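Local atomic coordinates of periplasmic binding protein (Veillonella parvula, PDB entry 4MO9), a protein that probably captures a ferric siderophore or a related solute outside the membrane for uptake by an ABC transporter. Residues Gly47-Phe53 / Arg319-Asp323. Sequence-based numbering, arbitrary orientation.
Sequences GAGGPFF and REVFD
Gly49 and Glu320 bring the two backbones within 5.0 Å, CA to CA, where the glycine-rich loop leading into helix 52-59 meets a type I beta turn running from Glu320 to Asp323. The meeting illustrates how one buried carboxylate can organise a loop that has few side chains of its own. Glu320 OE2 accepts the N-H of Gly49 at 2.9 Å, from well above the carboxylate plane, while OE1 turns its anti lone pair to Val321 N within the turn. A water that accepts from Gly47 N and Phe53 N lies 2.6 Å from Glu320 OE2, and a second bridges OE1 to Gly50 O. An alanine in place of Glu320 would probably leave Gly49 N-H without its acceptor and both waters less firmly held. Gly49 CA lies 3.1 Å from Arg319 O, a tight approach. The Arg319 guanidinium lies with one face over Ala48 CA, and a water links NE to Ala48 O. Phe322 CG stands between its own backbone N and carbonyl carbon (chi1 49°), from where the ring directs its edge at the face of Phe53, centroids 4.7 Å apart and planes at 58°. Val321 CG1 packs on Phe53 CB at 3.8 Å. Ala48 also touches bound trimethylamine oxide, so the contact borders the ligand pocket. Helix 344-355 packs on Phe53, Val321 and Phe322, and helix 154-168 meets Val321 through Ile161. The loop follows strand 41-42 of the parallel sheet and the turn, which leads straight into helix 324-334, follows strand 310-313 of the mixed sheet, joining the two lobes of the periplasmic binding protein fold.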
ATOM      1  N   GLY A  47       0.359   7.829  -1.947  1.00 32.07           N
ATOM      2  CA  GLY A  47       1.140   6.812  -1.273  1.00 31.32           C
ATOM      3  C   GLY A  47       0.287   5.918  -0.396  1.00 32.92           C
ATOM      4  O   GLY A  47       0.824   5.070   0.335  1.00 32.32           O
ATOM      5  N   ALA A  48      -1.032   6.102  -0.452  1.00 28.35           N
ATOM      6  CA  ALA A  48      -1.938   5.335   0.397  1.00 29.50           C
ATOM      7  C   ALA A  48      -3.182   4.856  -0.356  1.00 29.92           C
ATOM      8  O   ALA A  48      -4.296   4.861   0.189  1.00 28.23           O
ATOM      9  CB  ALA A  48      -2.341   6.160   1.616  1.00 32.45           C
ATOM     10  N   GLY A  49      -3.005   4.434  -1.604  1.00 28.38           N
ATOM     11  CA  GLY A  49      -4.146   3.926  -2.352  1.00 27.68           C
ATOM     12  C   GLY A  49      -4.858   4.978  -3.178  1.00 26.90           C
ATOM     13  O   GLY A  49      -5.793   4.657  -3.923  1.00 29.07           O
ATOM     14  N   GLY A  50      -4.430   6.236  -3.063  1.00 26.04           N
ATOM     15  CA  GLY A  50      -4.845   7.263  -4.018  1.00 25.83           C
ATOM     16  C   GLY A  50      -4.065   7.072  -5.315  1.00 24.75           C
ATOM     17  O   GLY A  50      -3.206   6.190  -5.398  1.00 28.66           O
ATOM     18  N   PRO A  51      -4.317   7.909  -6.324  1.00 26.08           N
ATOM     19  CA  PRO A  51      -3.735   7.647  -7.653  1.00 24.52           C
ATOM     20  C   PRO A  51      -2.241   7.984  -7.809  1.00 24.40           C
ATOM     21  O   PRO A  51      -1.675   7.602  -8.828  1.00 26.56           O
ATOM     22  CB  PRO A  51      -4.559   8.559  -8.569  1.00 24.93           C
ATOM     23  CG  PRO A  51      -4.914   9.722  -7.678  1.00 26.51           C
ATOM     24  CD  PRO A  51      -5.228   9.071  -6.341  1.00 25.38           C
ATOM     25  N   PHE A  52      -1.616   8.655  -6.840  1.00 28.77           N
ATOM     26  CA  PHE A  52      -0.244   9.164  -7.032  1.00 28.88           C
ATOM     27  C   PHE A  52       0.750   8.189  -7.664  1.00 28.15           C
ATOM     28  O   PHE A  52       1.387   8.505  -8.676  1.00 28.94           O
ATOM     29  CB  PHE A  52       0.349   9.701  -5.727  1.00 29.68           C
ATOM     30  CG  PHE A  52       1.794  10.104  -5.858  1.00 33.61           C
ATOM     31  CD1 PHE A  52       2.812   9.267  -5.401  1.00 32.57           C
ATOM     32  CD2 PHE A  52       2.138  11.311  -6.461  1.00 34.45           C
ATOM     33  CE1 PHE A  52       4.146   9.634  -5.537  1.00 33.23           C
ATOM     34  CE2 PHE A  52       3.473  11.688  -6.602  1.00 35.52           C
ATOM     35  CZ  PHE A  52       4.479  10.840  -6.136  1.00 33.83           C
ATOM     36  N   PHE A  53       0.915   7.010  -7.069  1.00 28.37           N
ATOM     37  CA  PHE A  53       1.879   6.051  -7.611  1.00 25.17           C
ATOM     38  C   PHE A  53       1.466   5.557  -8.991  1.00 26.39           C
ATOM     39  O   PHE A  53       2.316   5.347  -9.856  1.00 28.06           O
ATOM     40  CB  PHE A  53       2.065   4.864  -6.673  1.00 24.48           C
ATOM     41  CG  PHE A  53       3.149   5.069  -5.654  1.00 27.63           C
ATOM     42  CD1 PHE A  53       2.859   5.034  -4.302  1.00 31.14           C
ATOM     43  CD2 PHE A  53       4.457   5.300  -6.053  1.00 29.45           C
ATOM     44  CE1 PHE A  53       3.855   5.223  -3.354  1.00 31.91           C
ATOM     45  CE2 PHE A  53       5.464   5.484  -5.105  1.00 33.49           C
ATOM     46  CZ  PHE A  53       5.160   5.449  -3.762  1.00 33.39           C
ATOM     47  N   ARG A 319      -2.520  -2.140  -0.555  1.00 25.61           N
ATOM     48  CA  ARG A 319      -3.503  -1.225  -1.154  1.00 26.97           C
ATOM     49  C   ARG A 319      -2.870  -0.235  -2.137  1.00 25.60           C
ATOM     50  O   ARG A 319      -3.206   0.960  -2.151  1.00 25.98           O
ATOM     51  CB  ARG A 319      -4.413  -0.542  -0.095  1.00 28.74           C
ATOM     52  CG  ARG A 319      -3.735   0.107   1.134  1.00 33.29           C
ATOM     53  CD  ARG A 319      -3.215   1.532   0.865  1.00 35.74           C
ATOM     54  NE  ARG A 319      -2.644   2.165   2.066  1.00 37.41           N
ATOM     55  CZ  ARG A 319      -1.340   2.229   2.333  1.00 43.21           C
ATOM     56  NH1 ARG A 319      -0.459   1.696   1.486  1.00 43.08           N
ATOM     57  NH2 ARG A 319      -0.907   2.825   3.443  1.00 43.53           N
ATOM     58  N   GLU A 320      -1.978  -0.749  -2.985  1.00 23.33           N
ATOM     59  CA  GLU A 320      -1.304   0.090  -3.976  1.00 28.21           C
ATOM     60  C   GLU A 320      -1.053  -0.635  -5.284  1.00 29.42           C
ATOM     61  O   GLU A 320      -1.108  -1.874  -5.355  1.00 25.84           O
ATOM     62  CB  GLU A 320       0.037   0.630  -3.442  1.00 28.59           C
ATOM     63  CG  GLU A 320      -0.027   2.039  -2.825  1.00 28.85           C
ATOM     64  CD  GLU A 320      -0.456   3.123  -3.822  1.00 31.82           C
ATOM     65  OE1 GLU A 320      -0.542   2.841  -5.051  1.00 30.31           O
ATOM     66  OE2 GLU A 320      -0.696   4.276  -3.375  1.00 29.63           O
ATOM     67  N   VAL A 321      -0.741   0.157  -6.304  1.00 29.14           N
ATOM     68  CA  VAL A 321      -0.522  -0.361  -7.647  1.00 30.26           C
ATOM     69  C   VAL A 321       0.626  -1.370  -7.685  1.00 32.25           C
ATOM     70  O   VAL A 321       0.616  -2.285  -8.519  1.00 31.80           O
ATOM     71  CB  VAL A 321      -0.288   0.793  -8.660  1.00 29.75           C
ATOM     72  CG1 VAL A 321       1.009   1.557  -8.316  1.00 28.69           C
ATOM     73  CG2 VAL A 321      -0.257   0.266 -10.098  1.00 28.22           C
ATOM     74  N   PHE A 322       1.602  -1.227  -6.781  1.00 28.28           N
ATOM     75  CA  PHE A 322       2.741  -2.138  -6.766  1.00 30.05           C
ATOM     76  C   PHE A 322       2.625  -3.276  -5.729  1.00 30.68           C
ATOM     77  O   PHE A 322       3.624  -3.950  -5.438  1.00 30.94           O
ATOM     78  CB  PHE A 322       4.072  -1.367  -6.577  1.00 31.62           C
ATOM     79  CG  PHE A 322       4.061  -0.370  -5.431  1.00 33.14           C
ATOM     80  CD1 PHE A 322       3.459  -0.681  -4.210  1.00 33.20           C
ATOM     81  CD2 PHE A 322       4.674   0.877  -5.571  1.00 35.10           C
ATOM     82  CE1 PHE A 322       3.449   0.236  -3.158  1.00 32.66           C
ATOM     83  CE2 PHE A 322       4.672   1.800  -4.522  1.00 33.39           C
ATOM     84  CZ  PHE A 322       4.055   1.479  -3.314  1.00 35.87           C
ATOM     85  N   ASP A 323       1.428  -3.498  -5.176  1.00 31.55           N
ATOM     86  CA  ASP A 323       1.295  -4.452  -4.061  1.00 30.97           C
ATOM     87  C   ASP A 323       1.370  -5.930  -4.453  1.00 32.78           C
ATOM     88  O   ASP A 323       1.286  -6.802  -3.585  1.00 29.65           O
ATOM     89  CB  ASP A 323       0.093  -4.147  -3.126  1.00 24.73           C
ATOM     90  CG  ASP A 323      -1.265  -4.558  -3.699  1.00 28.36           C
ATOM     91  OD1 ASP A 323      -1.366  -5.329  -4.691  1.00 27.66           O
ATOM     92  OD2 ASP A 323      -2.279  -4.083  -3.134  1.00 29.46           O
TER
HETATM   93  O   HOH W   1      -0.552   6.637  -4.445  1.00 24.86           O
HETATM   94  O   HOH W   2      -4.864   3.664   2.931  1.00 47.08           O
HETATM   95  O   HOH W   3      -1.624   4.534  -7.003  1.00 26.83           O